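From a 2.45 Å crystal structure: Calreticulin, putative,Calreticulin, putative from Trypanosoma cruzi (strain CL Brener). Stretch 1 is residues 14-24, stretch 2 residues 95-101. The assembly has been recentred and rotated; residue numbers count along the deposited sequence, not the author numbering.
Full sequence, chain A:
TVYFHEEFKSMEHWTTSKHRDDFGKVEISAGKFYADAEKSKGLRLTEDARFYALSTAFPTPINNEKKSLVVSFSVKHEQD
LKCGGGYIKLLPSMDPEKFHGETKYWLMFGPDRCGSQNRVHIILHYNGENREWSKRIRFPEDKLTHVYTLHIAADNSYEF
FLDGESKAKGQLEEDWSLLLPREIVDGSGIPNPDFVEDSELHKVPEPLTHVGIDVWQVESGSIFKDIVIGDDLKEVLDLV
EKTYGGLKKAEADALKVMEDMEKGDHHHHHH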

# COMPACT_ATOMS: atom_id res chain seq x y z
N TRP A 14 -13.68 -8.30 7.57
CA TRP A 14 -13.48 -7.70 6.26
C TRP A 14 -14.68 -8.00 5.36
O TRP A 14 -15.11 -9.14 5.24
CB TRP A 14 -12.20 -8.22 5.61
CG TRP A 14 -10.96 -7.53 6.09
CD1 TRP A 14 -10.36 -7.67 7.31
CD2 TRP A 14 -10.17 -6.59 5.35
NE1 TRP A 14 -9.25 -6.87 7.38
CE2 TRP A 14 -9.10 -6.20 6.19
CE3 TRP A 14 -10.26 -6.04 4.07
CZ2 TRP A 14 -8.13 -5.29 5.78
CZ3 TRP A 14 -9.29 -5.13 3.67
CH2 TRP A 14 -8.24 -4.77 4.52
N THR A 15 -15.22 -6.96 4.73
CA THR A 15 -16.39 -7.11 3.88
C THR A 15 -16.03 -7.11 2.40
O THR A 15 -15.37 -6.20 1.91
CB THR A 15 -17.42 -6.00 4.13
OG1 THR A 15 -17.71 -5.92 5.53
CG2 THR A 15 -18.70 -6.30 3.38
N THR A 16 -16.50 -8.13 1.69
CA THR A 16 -16.24 -8.27 0.27
C THR A 16 -17.35 -7.60 -0.54
O THR A 16 -18.53 -7.81 -0.27
CB THR A 16 -16.12 -9.75 -0.14
OG1 THR A 16 -15.22 -10.43 0.75
CG2 THR A 16 -15.60 -9.87 -1.57
N SER A 17 -16.97 -6.81 -1.53
CA SER A 17 -17.92 -5.99 -2.27
C SER A 17 -18.97 -6.80 -3.02
O SER A 17 -18.78 -7.98 -3.31
CB SER A 17 -17.17 -5.09 -3.25
OG SER A 17 -18.08 -4.46 -4.14
N LYS A 18 -20.10 -6.16 -3.32
CA LYS A 18 -21.15 -6.77 -4.12
C LYS A 18 -21.25 -6.10 -5.48
O LYS A 18 -22.25 -6.23 -6.19
CB LYS A 18 -22.50 -6.70 -3.39
CG LYS A 18 -22.60 -7.54 -2.14
CD LYS A 18 -24.01 -7.50 -1.58
CE LYS A 18 -24.70 -8.85 -1.75
NZ LYS A 18 -24.27 -9.83 -0.71
N HIS A 19 -20.20 -5.36 -5.85
CA HIS A 19 -20.20 -4.63 -7.11
C HIS A 19 -20.15 -5.59 -8.30
O HIS A 19 -20.55 -5.23 -9.41
CB HIS A 19 -19.02 -3.66 -7.16
CG HIS A 19 -19.01 -2.79 -8.38
ND1 HIS A 19 -19.87 -1.73 -8.55
CD2 HIS A 19 -18.24 -2.83 -9.50
CE1 HIS A 19 -19.63 -1.14 -9.71
NE2 HIS A 19 -18.65 -1.79 -10.30
N ARG A 20 -19.69 -6.81 -8.06
CA ARG A 20 -19.70 -7.86 -9.08
C ARG A 20 -19.97 -9.19 -8.39
O ARG A 20 -19.56 -9.39 -7.25
CB ARG A 20 -18.36 -7.90 -9.84
CG ARG A 20 -17.87 -6.53 -10.29
CD ARG A 20 -16.50 -6.53 -10.97
NE ARG A 20 -16.55 -6.92 -12.38
CZ ARG A 20 -16.12 -8.07 -12.86
NH1 ARG A 20 -15.61 -8.99 -12.05
NH2 ARG A 20 -16.20 -8.32 -14.16
N ASP A 21 -20.67 -10.10 -9.05
CA ASP A 21 -21.00 -11.38 -8.43
C ASP A 21 -19.85 -12.38 -8.55
O ASP A 21 -19.99 -13.55 -8.17
CB ASP A 21 -22.28 -11.98 -9.04
CG ASP A 21 -22.12 -12.37 -10.51
OD1 ASP A 21 -20.99 -12.30 -11.05
OD2 ASP A 21 -23.13 -12.76 -11.13
N ASP A 22 -18.73 -11.93 -9.09
CA ASP A 22 -17.63 -12.84 -9.38
C ASP A 22 -16.27 -12.39 -8.84
O ASP A 22 -15.24 -12.79 -9.38
CB ASP A 22 -17.53 -13.06 -10.90
CG ASP A 22 -17.19 -11.79 -11.66
OD1 ASP A 22 -17.01 -10.73 -11.02
OD2 ASP A 22 -17.11 -11.85 -12.90
N PHE A 23 -16.26 -11.58 -7.80
CA PHE A 23 -15.00 -11.25 -7.14
C PHE A 23 -14.32 -12.53 -6.67
O PHE A 23 -14.99 -13.51 -6.35
CB PHE A 23 -15.20 -10.28 -5.98
CG PHE A 23 -15.39 -8.85 -6.39
CD1 PHE A 23 -14.41 -8.19 -7.10
CD2 PHE A 23 -16.54 -8.16 -6.05
CE1 PHE A 23 -14.58 -6.87 -7.49
CE2 PHE A 23 -16.71 -6.84 -6.43
CZ PHE A 23 -15.73 -6.20 -7.15
N GLY A 24 -13.00 -12.51 -6.63
CA GLY A 24 -12.23 -13.69 -6.29
C GLY A 24 -12.34 -14.08 -4.83
O GLY A 24 -12.64 -13.25 -3.98
N ASP A 95 -19.23 2.94 1.13
CA ASP A 95 -19.99 1.72 1.35
C ASP A 95 -19.19 0.53 0.85
O ASP A 95 -19.01 0.36 -0.35
CB ASP A 95 -21.34 1.80 0.63
CG ASP A 95 -22.25 0.61 0.93
OD1 ASP A 95 -21.76 -0.45 1.38
OD2 ASP A 95 -23.48 0.73 0.70
N PRO A 96 -18.71 -0.32 1.78
CA PRO A 96 -17.88 -1.48 1.45
C PRO A 96 -18.49 -2.44 0.41
O PRO A 96 -17.73 -3.07 -0.32
CB PRO A 96 -17.74 -2.19 2.80
CG PRO A 96 -17.91 -1.11 3.81
CD PRO A 96 -18.92 -0.17 3.23
N GLU A 97 -19.81 -2.52 0.34
CA GLU A 97 -20.47 -3.45 -0.58
C GLU A 97 -20.50 -2.93 -2.02
O GLU A 97 -20.70 -3.72 -2.96
CB GLU A 97 -21.89 -3.76 -0.10
CG GLU A 97 -21.92 -4.60 1.17
CD GLU A 97 -23.31 -5.10 1.52
OE1 GLU A 97 -24.27 -4.76 0.79
OE2 GLU A 97 -23.43 -5.83 2.52
N LYS A 98 -20.32 -1.63 -2.20
CA LYS A 98 -20.22 -1.06 -3.55
C LYS A 98 -18.80 -0.62 -3.82
O LYS A 98 -18.54 0.18 -4.71
CB LYS A 98 -21.18 0.11 -3.75
CG LYS A 98 -22.64 -0.21 -3.56
CD LYS A 98 -23.44 1.07 -3.63
CE LYS A 98 -24.92 0.84 -3.37
NZ LYS A 98 -25.70 2.07 -3.70
N PHE A 99 -17.87 -1.15 -3.03
CA PHE A 99 -16.46 -0.82 -3.17
C PHE A 99 -15.90 -1.39 -4.46
O PHE A 99 -15.99 -2.59 -4.71
CB PHE A 99 -15.68 -1.35 -1.97
CG PHE A 99 -14.19 -1.15 -2.08
CD1 PHE A 99 -13.66 0.06 -2.50
CD2 PHE A 99 -13.32 -2.18 -1.74
CE1 PHE A 99 -12.30 0.24 -2.59
CE2 PHE A 99 -11.96 -2.01 -1.83
CZ PHE A 99 -11.44 -0.80 -2.26
N HIS A 100 -15.31 -0.53 -5.28
CA HIS A 100 -14.70 -0.97 -6.53
C HIS A 100 -13.65 0.03 -6.98
O HIS A 100 -13.37 1.02 -6.30
CB HIS A 100 -15.76 -1.18 -7.61
CG HIS A 100 -16.45 0.09 -8.03
ND1 HIS A 100 -17.28 0.80 -7.18
CD2 HIS A 100 -16.44 0.76 -9.20
CE1 HIS A 100 -17.74 1.86 -7.81
NE2 HIS A 100 -17.25 1.86 -9.04
N GLY A 101 -13.06 -0.24 -8.14
CA GLY A 101 -11.98 0.57 -8.68
C GLY A 101 -12.25 2.07 -8.73
O GLY A 101 -11.31 2.86 -8.68

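Contact between residues 14-24 and 95-101 of the Trypanosoma cruzi calreticulin chain, two stretches far apart in sequence that together bury 436 Å². The hydrogen bonds centre on the backbone carbonyl of Glu97. Lys18 N donates to Glu97 O at 2.5 Å, a very short bond with an N-H...O angle of 159°, where the two backbones run close, Ser17 CA and Glu97 CA 4.0 Å apart. The Ser17 hydroxyl, with chi1 in the t well, sits between two carbonyls, OG to Glu97 O at 3.0 Å and OG to Phe99 O at 2.9 Å. Its one proton can serve either, and the geometry does not settle which. The same oxygen accepts from the backbone within its own stretch, His19 N to Ser17 OG at 2.9 Å, so this hydroxyl ties the turn at 17-19 to the facing loop. A CA-H...O contact, Ser17 CA to Pro96 O at 3.5 Å, adds to the polar set.

The imidazoles of His19 and His100 stack face to face, centroids 3.9 Å apart and planes only 11° from parallel. Both CA-to-CB bonds point toward the opposing stretch. His100 CB also sits over the His19 ring, 3.8 Å from its centroid, with His19 CD2 to His100 CB the closest approach at 3.5 Å. His100 is steadied from its own loop, where ND1 donates to Lys98 O at 2.8 Å.

Side-chain packing completes the contact: Thr15 CB meets Pro96 CB at 4.0 Å, and Thr15 CG2 reaches Glu97 CG at 4.3 Å. Farther along, the aliphatic Lys18 CD approaches Glu97 OE1 at 3.6 Å without a salt bridge. Within the second stretch, Glu97 N donates to Asp95 OD1 at 3.0 Å and Lys98 N to Asp95 O at 3.0 Å, bracing the loop that presents the Glu97 carbonyl.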